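Glycoside hydrolase (Streptococcus pneumoniae serotype 4, PDB 6ORH) probably hydrolyses alpha-L-fucosidic linkages of host-derived glycans, as a family 29 glycoside hydrolase with fucose bound in its pocket. Local coordinates at residues A25-G30 against R61-T66; L71-K76 against L107-A112; M120-S125 against K151-N156. The protein carries 2 engineered substitutions. All coordinates share one frame; numbering follows the deposited sequence.

Contact 1: residues A25-G30 against R61-T66. With FUC (alpha-L-fucopyranose), chain C.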
loop_
_atom_site.group_PDB
_atom_site.type_symbol
_atom_site.label_atom_id
_atom_site.label_comp_id
_atom_site.label_asym_id
_atom_site.label_seq_id
_atom_site.Cartn_x
_atom_site.Cartn_y
_atom_site.Cartn_z
ATOM N N ALA A 25 18.516 11.001 -10.782
ATOM C CA ALA A 25 19.523 10.124 -10.228
ATOM C C ALA A 25 20.270 10.836 -9.107
ATOM O O ALA A 25 20.492 12.035 -9.202
ATOM C CB ALA A 25 20.502 9.731 -11.326
ATOM N N PHE A 26 20.670 10.082 -8.072
ATOM C CA PHE A 26 21.491 10.581 -6.984
ATOM C C PHE A 26 22.866 9.935 -7.128
ATOM O O PHE A 26 22.947 8.774 -7.545
ATOM C CB PHE A 26 20.917 10.055 -5.671
ATOM C CG PHE A 26 20.692 11.007 -4.521
ATOM C CD1 PHE A 26 21.374 12.218 -4.388
ATOM C CD2 PHE A 26 19.831 10.612 -3.493
ATOM C CE1 PHE A 26 21.156 13.036 -3.291
ATOM C CE2 PHE A 26 19.606 11.441 -2.400
ATOM C CZ PHE A 26 20.272 12.646 -2.298
ATOM N N ILE A 27 23.926 10.687 -6.805
ATOM C CA ILE A 27 25.260 10.086 -6.771
ATOM C C ILE A 27 25.882 10.372 -5.405
ATOM O O ILE A 27 26.167 11.533 -5.088
ATOM C CB ILE A 27 26.126 10.617 -7.937
ATOM C CG1 ILE A 27 25.553 10.190 -9.296
ATOM C CG2 ILE A 27 27.560 10.124 -7.760
ATOM C CD1 ILE A 27 26.442 10.494 -10.529
ATOM N N HIS A 28 26.086 9.301 -4.611
ATOM C CA HIS A 28 26.854 9.353 -3.371
ATOM C C HIS A 28 28.224 8.726 -3.645
ATOM O O HIS A 28 28.308 7.541 -3.949
ATOM C CB HIS A 28 26.178 8.581 -2.207
ATOM C CG HIS A 28 25.025 9.288 -1.559
ATOM N ND1 HIS A 28 23.815 9.490 -2.218
ATOM C CD2 HIS A 28 24.873 9.786 -0.308
ATOM C CE1 HIS A 28 22.976 10.112 -1.375
ATOM N NE2 HIS A 28 23.597 10.288 -0.206
ATOM N N PHE A 29 29.266 9.556 -3.547
ATOM C CA PHE A 29 30.638 9.117 -3.787
ATOM C C PHE A 29 31.550 9.999 -2.945
ATOM O O PHE A 29 31.267 11.180 -2.742
ATOM C CB PHE A 29 30.960 9.312 -5.270
ATOM C CG PHE A 29 32.380 8.964 -5.654
ATOM C CD1 PHE A 29 32.811 7.647 -5.606
ATOM C CD2 PHE A 29 33.275 9.950 -6.026
ATOM C CE1 PHE A 29 34.117 7.312 -5.955
ATOM C CE2 PHE A 29 34.577 9.622 -6.399
ATOM C CZ PHE A 29 35.000 8.302 -6.334
ATOM N N GLY A 30 32.618 9.416 -2.390
ATOM C CA GLY A 30 33.543 10.230 -1.624
ATOM C C GLY A 30 34.437 9.339 -0.768
ATOM O O GLY A 30 34.573 8.161 -1.062
ATOM N N ARG A 61 26.436 9.785 -19.288
ATOM C CA ARG A 61 25.962 9.127 -20.510
ATOM C C ARG A 61 24.984 7.998 -20.160
ATOM O O ARG A 61 23.901 7.906 -20.743
ATOM C CB ARG A 61 27.139 8.581 -21.332
ATOM C CG ARG A 61 26.672 7.896 -22.618
ATOM C CD ARG A 61 27.850 7.297 -23.388
ATOM N NE ARG A 61 28.464 6.153 -22.719
ATOM C CZ ARG A 61 27.988 4.897 -22.749
ATOM N NH1 ARG A 61 26.891 4.610 -23.448
ATOM N NH2 ARG A 61 28.620 3.947 -22.084
ATOM N N VAL A 62 25.354 7.150 -19.206
ATOM C CA VAL A 62 24.527 6.006 -18.851
ATOM C C VAL A 62 23.213 6.506 -18.255
ATOM O O VAL A 62 22.141 6.024 -18.617
ATOM C CB VAL A 62 25.253 5.016 -17.928
ATOM C CG1 VAL A 62 24.277 4.041 -17.276
ATOM C CG2 VAL A 62 26.284 4.225 -18.743
ATOM N N LEU A 63 23.293 7.506 -17.373
ATOM C CA LEU A 63 22.039 8.029 -16.821
ATOM C C LEU A 63 21.135 8.629 -17.904
ATOM O O LEU A 63 19.922 8.438 -17.869
ATOM C CB LEU A 63 22.357 9.044 -15.715
ATOM C CG LEU A 63 23.042 8.461 -14.483
ATOM C CD1 LEU A 63 23.485 9.582 -13.538
ATOM C CD2 LEU A 63 22.129 7.455 -13.783
ATOM N N LYS A 64 21.717 9.365 -18.858
ATOM C CA LYS A 64 20.940 9.977 -19.926
ATOM C C LYS A 64 20.280 8.874 -20.749
ATOM O O LYS A 64 19.077 8.928 -21.029
ATOM C CB LYS A 64 21.837 10.813 -20.843
ATOM C CG LYS A 64 21.106 11.600 -21.924
ATOM C CD LYS A 64 20.329 12.795 -21.391
ATOM C CE LYS A 64 19.729 13.641 -22.495
ATOM N NZ LYS A 64 19.087 14.869 -21.993
ATOM N N GLU A 65 21.079 7.863 -21.113
ATOM C CA GLU A 65 20.598 6.804 -21.995
ATOM C C GLU A 65 19.527 5.961 -21.309
ATOM O O GLU A 65 18.736 5.311 -22.001
ATOM C CB GLU A 65 21.733 5.905 -22.493
ATOM C CG GLU A 65 22.653 6.612 -23.486
ATOM C CD GLU A 65 23.707 5.657 -24.032
ATOM O OE1 GLU A 65 23.594 4.414 -23.790
ATOM O OE2 GLU A 65 24.649 6.161 -24.698
ATOM N N THR A 66 19.489 5.962 -19.964
ATOM C CA THR A 66 18.541 5.113 -19.255
ATOM C C THR A 66 17.381 5.922 -18.675
ATOM O O THR A 66 16.682 5.386 -17.802
ATOM C CB THR A 66 19.230 4.224 -18.213
ATOM O OG1 THR A 66 19.923 4.994 -17.223
ATOM C CG2 THR A 66 20.228 3.287 -18.876
HETATM C C1 FUC C . 20.412 10.417 5.124
HETATM C C2 FUC C . 21.931 10.444 5.143
HETATM C C3 FUC C . 22.423 9.325 4.231
HETATM C C4 FUC C . 22.004 9.610 2.786
HETATM C C5 FUC C . 20.460 9.738 2.758
HETATM C C6 FUC C . 19.947 10.201 1.407
HETATM O O2 FUC C . 22.342 10.199 6.500
HETATM O O3 FUC C . 23.856 9.240 4.330
HETATM O O4 FUC C . 22.670 10.823 2.334
HETATM O O5 FUC C . 19.959 10.684 3.785
#
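Leu63 meets Ala25 with both of its methyls: CD1 and CD2 of Leu63 each lie 3.7 Å from Ala25 CB, so the leucine fork closes over the alanine methyl. A second touch is looser, Ile27 CD1 standing 4.3 Å from Leu63 CD1. The sizes fit the place: a small residue at 25 lets the helix come in until the CA atoms of Ala25 and Leu63 are 7.4 Å apart, while the longer isoleucine two residues on reaches across to the same leucine. With CG anti to its carbonyl carbon (chi1 -65°), Leu63 extends from the helix toward the strand. No hydrogen bond joins the two segments; the contact is wholly apolar and buried, and Leu71 of the adjoining strand adds to the same cluster.

The other side of strand 23-27 and the residue after it serve the sugar. His28 NE2 hydrogen-bonds fucose O4 at 2.8 Å, with the hydroxyl at the edge of the imidazole and in its plane. Asn295 OD1 bonds to ND1 of that ring, which helps fix its rotation. Phe26 turns its face to His28, CE1 of the histidine lying 3.6 Å above the centre of the phenyl ring. Outer helix against inner strand, with the ligand reached from the strand's C-terminal end, is the pattern of a TIM barrel of the glycoside hydrolase 29 family.

Contact 2: residues L71-K76 against L107-A112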
loop_
_atom_site.group_PDB
_atom_site.type_symbol
_atom_site.label_atom_id
_atom_site.label_comp_id
_atom_site.label_asym_id
_atom_site.label_seq_id
_atom_site.Cartn_x
_atom_site.Cartn_y
_atom_site.Cartn_z
ATOM N N LEU A 71 20.524 14.871 -12.319
ATOM C CA LEU A 71 21.576 14.196 -11.564
ATOM C C LEU A 71 21.894 15.070 -10.350
ATOM O O LEU A 71 22.351 16.214 -10.533
ATOM C CB LEU A 71 22.797 14.049 -12.496
ATOM C CG LEU A 71 24.028 13.303 -11.970
ATOM C CD1 LEU A 71 25.051 13.131 -13.087
ATOM C CD2 LEU A 71 24.704 13.987 -10.763
ATOM N N ILE A 72 21.610 14.528 -9.146
ATOM C CA ILE A 72 21.928 15.216 -7.897
ATOM C C ILE A 72 23.237 14.668 -7.330
ATOM O O ILE A 72 23.313 13.520 -6.915
ATOM C CB ILE A 72 20.754 15.131 -6.903
ATOM C CG1 ILE A 72 19.450 15.585 -7.570
ATOM C CG2 ILE A 72 21.057 15.968 -5.655
ATOM C CD1 ILE A 72 18.240 15.592 -6.645
ATOM N N LEU A 73 24.273 15.526 -7.308
ATOM C CA LEU A 73 25.611 15.109 -6.913
ATOM C C LEU A 73 25.878 15.516 -5.467
ATOM O O LEU A 73 25.821 16.704 -5.102
ATOM C CB LEU A 73 26.616 15.851 -7.822
ATOM C CG LEU A 73 28.087 15.509 -7.552
ATOM C CD1 LEU A 73 28.349 14.019 -7.850
ATOM C CD2 LEU A 73 28.982 16.357 -8.476
ATOM N N VAL A 74 26.314 14.528 -4.665
ATOM C CA VAL A 74 26.879 14.848 -3.360
ATOM C C VAL A 74 28.241 15.513 -3.556
ATOM O O VAL A 74 29.146 14.912 -4.143
ATOM C CB VAL A 74 26.994 13.577 -2.505
ATOM C CG1 VAL A 74 27.799 13.833 -1.220
ATOM C CG2 VAL A 74 25.596 13.066 -2.177
ATOM N N VAL A 75 28.384 16.747 -3.060
ATOM C CA VAL A 75 29.694 17.395 -3.124
ATOM C C VAL A 75 30.302 17.546 -1.735
ATOM O O VAL A 75 31.485 17.892 -1.619
ATOM C CB VAL A 75 29.686 18.734 -3.883
ATOM C CG1 VAL A 75 29.198 18.539 -5.308
ATOM C CG2 VAL A 75 28.903 19.810 -3.166
ATOM N N LYS A 76 29.493 17.326 -0.698
ATOM C CA LYS A 76 30.008 17.233 0.660
ATOM C C LYS A 76 29.019 16.415 1.478
ATOM O O LYS A 76 27.862 16.828 1.640
ATOM C CB LYS A 76 30.151 18.607 1.324
ATOM C CG LYS A 76 30.946 18.559 2.634
ATOM C CD LYS A 76 30.756 19.815 3.480
ATOM C CE LYS A 76 29.383 19.848 4.134
ATOM N NZ LYS A 76 29.239 20.987 5.080
ATOM N N LEU A 107 33.022 20.164 -11.365
ATOM C CA LEU A 107 33.286 20.596 -12.733
ATOM C C LEU A 107 33.177 19.420 -13.704
ATOM O O LEU A 107 32.554 19.565 -14.764
ATOM C CB LEU A 107 34.694 21.199 -12.801
ATOM C CG LEU A 107 35.072 21.743 -14.181
ATOM C CD1 LEU A 107 34.177 22.911 -14.554
ATOM C CD2 LEU A 107 36.531 22.194 -14.172
ATOM N N GLU A 108 33.807 18.277 -13.392
ATOM C CA GLU A 108 33.803 17.148 -14.320
ATOM C C GLU A 108 32.371 16.698 -14.614
ATOM O O GLU A 108 32.012 16.496 -15.778
ATOM C CB GLU A 108 34.658 15.979 -13.837
ATOM C CG GLU A 108 36.122 16.382 -13.718
ATOM C CD GLU A 108 37.071 15.219 -13.542
ATOM O OE1 GLU A 108 36.622 14.065 -13.517
ATOM O OE2 GLU A 108 38.301 15.492 -13.405
ATOM N N VAL A 109 31.544 16.603 -13.559
ATOM C CA VAL A 109 30.155 16.197 -13.759
ATOM C C VAL A 109 29.409 17.268 -14.556
ATOM O O VAL A 109 28.604 16.922 -15.419
ATOM C CB VAL A 109 29.460 15.861 -12.416
ATOM C CG1 VAL A 109 27.975 15.545 -12.635
ATOM C CG2 VAL A 109 30.127 14.658 -11.753
ATOM N N SER A 110 29.642 18.547 -14.218
ATOM C CA SER A 110 28.938 19.656 -14.843
ATOM C C SER A 110 29.252 19.721 -16.336
ATOM O O SER A 110 28.346 19.988 -17.116
ATOM C CB SER A 110 29.292 20.969 -14.167
ATOM O OG SER A 110 28.761 21.001 -12.838
ATOM N N GLN A 111 30.510 19.452 -16.707
ATOM C CA GLN A 111 30.873 19.493 -18.127
ATOM C C GLN A 111 30.071 18.448 -18.895
ATOM O O GLN A 111 29.511 18.758 -19.965
ATOM C CB GLN A 111 32.359 19.198 -18.302
ATOM C CG GLN A 111 33.212 20.377 -17.883
ATOM C CD GLN A 111 34.673 20.022 -17.784
ATOM O OE1 GLN A 111 35.046 18.862 -17.595
ATOM N NE2 GLN A 111 35.513 21.038 -17.901
ATOM N N ALA A 112 30.056 17.217 -18.350
ATOM C CA ALA A 112 29.297 16.125 -18.963
ATOM C C ALA A 112 27.790 16.411 -18.972
ATOM O O ALA A 112 27.103 16.212 -19.973
ATOM C CB ALA A 112 29.642 14.818 -18.285
#
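Val109 sends its two methyls to two leucines, Leu71 and Leu73, in a helix-on-strand layer of the TIM barrel, where helix 105-116 lies outside strand 70-74 of the parallel barrel sheet. The interactions between the segments are purely apolar, and all three touching side chains are buried. Leucines at alternate positions of the strand face the helix together, and a branched valine suits the place between them because it can offer one methyl to each. Leu71 passes Val109 at a slant, CG1 of the valine sitting 3.8 Å from CD1 and 4.1 Å from CD2 of Leu71. Val109 has CG1 anti to its backbone N (chi1 176°), which leaves CG2 for the other leucine.

No hydrogen bond crosses between the segments. Strand 70-74 is held on both edges by backbone bonds to strands 23-27 and 119-124. On the helix, Ser110 OG is hydrogen-bonded to Leu106 O one turn back and to Gly160 N.

Charged groups stay off the interface: Glu108 pairs with Arg99, and Lys76 with Asp128. At the second leucine the side chains meet tip to tip, Leu73 CD2 lying 3.9 Å from Val109 CG2 and 4.0 Å from Val109 CB.

Contact 3: residues M120-S125 against K151-N156. With FUC (alpha-L-fucopyranose), chain C.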
loop_
_atom_site.group_PDB
_atom_site.type_symbol
_atom_site.label_atom_id
_atom_site.label_comp_id
_atom_site.label_asym_id
_atom_site.label_seq_id
_atom_site.Cartn_x
_atom_site.Cartn_y
_atom_site.Cartn_z
ATOM N N MET A 120 21.054 19.448 -13.279
ATOM C CA MET A 120 21.953 19.222 -12.147
ATOM C C MET A 120 21.287 19.581 -10.815
ATOM O O MET A 120 20.521 20.546 -10.722
ATOM C CB MET A 120 23.246 20.039 -12.317
ATOM C CG MET A 120 24.240 19.442 -13.328
ATOM S SD MET A 120 24.947 17.880 -12.752
ATOM C CE MET A 120 26.058 18.386 -11.433
ATOM N N GLY A 121 21.570 18.766 -9.783
ATOM C CA GLY A 121 21.316 19.122 -8.396
ATOM C C GLY A 121 22.598 19.003 -7.597
ATOM O O GLY A 121 23.555 18.350 -8.050
ATOM N N VAL A 122 22.611 19.665 -6.442
ATOM C CA VAL A 122 23.800 19.623 -5.611
ATOM C C VAL A 122 23.391 19.373 -4.170
ATOM O O VAL A 122 22.463 20.019 -3.652
ATOM C CB VAL A 122 24.646 20.908 -5.745
ATOM C CG1 VAL A 122 23.878 22.164 -5.344
ATOM C CG2 VAL A 122 25.904 20.779 -4.876
ATOM N N TYR A 123 24.085 18.417 -3.544
ATOM C CA TYR A 123 23.834 18.022 -2.153
ATOM C C TYR A 123 25.029 18.488 -1.338
ATOM O O TYR A 123 26.161 18.069 -1.600
ATOM C CB TYR A 123 23.622 16.503 -2.099
ATOM C CG TYR A 123 23.597 15.780 -0.759
ATOM C CD1 TYR A 123 24.656 15.868 0.138
ATOM C CD2 TYR A 123 22.603 14.832 -0.523
ATOM C CE1 TYR A 123 24.617 15.166 1.336
ATOM C CE2 TYR A 123 22.580 14.085 0.645
ATOM C CZ TYR A 123 23.597 14.253 1.574
ATOM O OH TYR A 123 23.641 13.487 2.717
ATOM N N LEU A 124 24.761 19.376 -0.373
ATOM C CA LEU A 124 25.793 19.943 0.484
ATOM C C LEU A 124 25.334 19.730 1.920
ATOM O O LEU A 124 24.379 20.372 2.361
ATOM C CB LEU A 124 25.907 21.441 0.167
ATOM C CG LEU A 124 27.019 22.222 0.868
ATOM C CD1 LEU A 124 28.388 21.862 0.292
ATOM C CD2 LEU A 124 26.764 23.727 0.656
ATOM N N SER A 125 25.971 18.797 2.633
ATOM C CA SER A 125 25.428 18.402 3.928
ATOM C C SER A 125 25.376 19.549 4.953
ATOM O O SER A 125 26.418 20.114 5.294
ATOM C CB SER A 125 26.187 17.218 4.479
ATOM O OG SER A 125 25.686 16.862 5.778
ATOM N N LYS A 151 27.312 29.969 -2.476
ATOM C CA LYS A 151 27.639 31.012 -3.442
ATOM C C LYS A 151 28.671 30.503 -4.446
ATOM O O LYS A 151 28.538 30.727 -5.651
ATOM C CB LYS A 151 28.157 32.243 -2.685
ATOM C CG LYS A 151 27.028 32.979 -1.969
ATOM C CD LYS A 151 27.523 34.151 -1.133
ATOM C CE LYS A 151 26.391 34.910 -0.473
ATOM N NZ LYS A 151 26.938 36.042 0.314
ATOM N N GLU A 152 29.704 29.807 -3.964
ATOM C CA GLU A 152 30.730 29.257 -4.844
ATOM C C GLU A 152 30.115 28.323 -5.880
ATOM O O GLU A 152 30.523 28.314 -7.047
ATOM C CB GLU A 152 31.695 28.355 -4.084
ATOM C CG GLU A 152 32.775 29.120 -3.396
ATOM C CD GLU A 152 33.822 28.235 -2.742
ATOM O OE1 GLU A 152 33.457 27.202 -2.125
ATOM O OE2 GLU A 152 35.018 28.569 -2.888
ATOM N N ILE A 153 29.149 27.523 -5.439
ATOM C CA ILE A 153 28.625 26.472 -6.302
ATOM C C ILE A 153 27.649 27.092 -7.295
ATOM O O ILE A 153 27.648 26.718 -8.486
ATOM C CB ILE A 153 27.937 25.394 -5.437
ATOM C CG1 ILE A 153 28.983 24.637 -4.599
ATOM C CG2 ILE A 153 27.114 24.449 -6.309
ATOM C CD1 ILE A 153 28.381 23.907 -3.384
ATOM N N LEU A 154 26.782 27.977 -6.779
ATOM C CA LEU A 154 25.612 28.388 -7.539
ATOM C C LEU A 154 25.836 29.658 -8.372
ATOM O O LEU A 154 24.931 30.046 -9.126
ATOM C CB LEU A 154 24.406 28.547 -6.604
ATOM C CG LEU A 154 24.039 27.304 -5.789
ATOM C CD1 LEU A 154 22.979 27.670 -4.757
ATOM C CD2 LEU A 154 23.530 26.154 -6.691
ATOM N N SER A 155 27.018 30.298 -8.238
ATOM C CA SER A 155 27.310 31.503 -9.017
ATOM C C SER A 155 28.298 31.253 -10.156
ATOM O O SER A 155 28.632 32.202 -10.863
ATOM C CB SER A 155 27.853 32.601 -8.136
ATOM O OG SER A 155 29.170 32.245 -7.761
ATOM N N ASN A 156 28.814 30.031 -10.292
ATOM C CA ASN A 156 29.901 29.728 -11.222
ATOM C C ASN A 156 29.322 29.194 -12.529
ATOM O O ASN A 156 28.697 28.140 -12.529
ATOM C CB ASN A 156 30.884 28.702 -10.638
ATOM C CG ASN A 156 32.150 28.521 -11.449
ATOM O OD1 ASN A 156 32.125 28.516 -12.683
ATOM N ND2 ASN A 156 33.273 28.319 -10.774
HETATM C C1 FUC C . 20.412 10.417 5.124
HETATM C C2 FUC C . 21.931 10.444 5.143
HETATM C C3 FUC C . 22.423 9.325 4.231
HETATM C C4 FUC C . 22.004 9.610 2.786
HETATM C C5 FUC C . 20.460 9.738 2.758
HETATM C C6 FUC C . 19.947 10.201 1.407
HETATM O O2 FUC C . 22.342 10.199 6.500
HETATM O O3 FUC C . 23.856 9.240 4.330
HETATM O O4 FUC C . 22.670 10.823 2.334
HETATM O O5 FUC C . 19.959 10.684 3.785
#
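In the wall of a TIM barrel, strand 119-124 carries Val122 and Leu124 outward to meet Ile153 and Leu154 near the C-terminal end of helix 139-154. Ile153 is central to the contact. Its CG2 lies over the fork of Val122, 4.1 Å from both CG1 and CG2 of the valine, and its other branch runs on to the next outward-facing residue, Ile153 CD1 coming to 4.2 Å from Leu124 CD1. The division follows from the isoleucine's torsion: CG2 is anti to the backbone N while CG1, anti to the carbonyl carbon (chi1 -68°), heads the longer arm. Val122 holds CG1 between its backbone N and carbonyl carbon (chi1 60°), and that methyl also meets Leu154 CD2 at 4.2 Å. Each residue type suits its place: valine offers two short methyls close to the strand, while isoleucine combines a short CG2 with a longer arm that reaches Leu124.

Because side chains alternate along the strand, Tyr123 between the two outward residues points into the active-site pocket, as in other TIM-barrel glycosidases. Its OH donates a hydrogen bond to fucose O4 at 2.9 Å. A tyrosine fits because its long, rigid ring carries a donor from the strand into the pocket. His28 meets the tyrosine ring edge-to-face.

Polar groups near the helix end find partners off the interface. Ser155 OG donates to Lys151 O at 2.7 Å, occupying a carbonyl of the last turn, while Glu152 is hydrogen-bonded to Tyr84, Thr86 and the backbone N of Ala87. The Leu154 side chain also touches Ile192 and Leu195 of helix 185-196.

Overall arrangement
The three contacts follow one another along the chain and round one barrel wall, since strands 23-27, 70-74 and 119-124 are parallel neighbours. Contacts 1 and 2 have centres about 10 Å apart and are joined by backbone bonds, Ile27 N to Ile72 O being 2.9 Å. Contacts 2 and 3 have centres about 9 Å apart, with Leu73 O 2.9 Å from Tyr123 N; Val75 CG2 also packs on Val122 CG2 at 3.6 Å. Contacts 1 and 3, centres about 17 Å apart, are linked on the pocket side, where Phe26 CE1 lies 3.6 Å from Tyr123 CD2 and where His28 of contact 1 and Tyr123 of contact 3 both hydrogen-bond fucose O4. His77 and His78, just after residues 71-76, hydrogen-bond the same sugar.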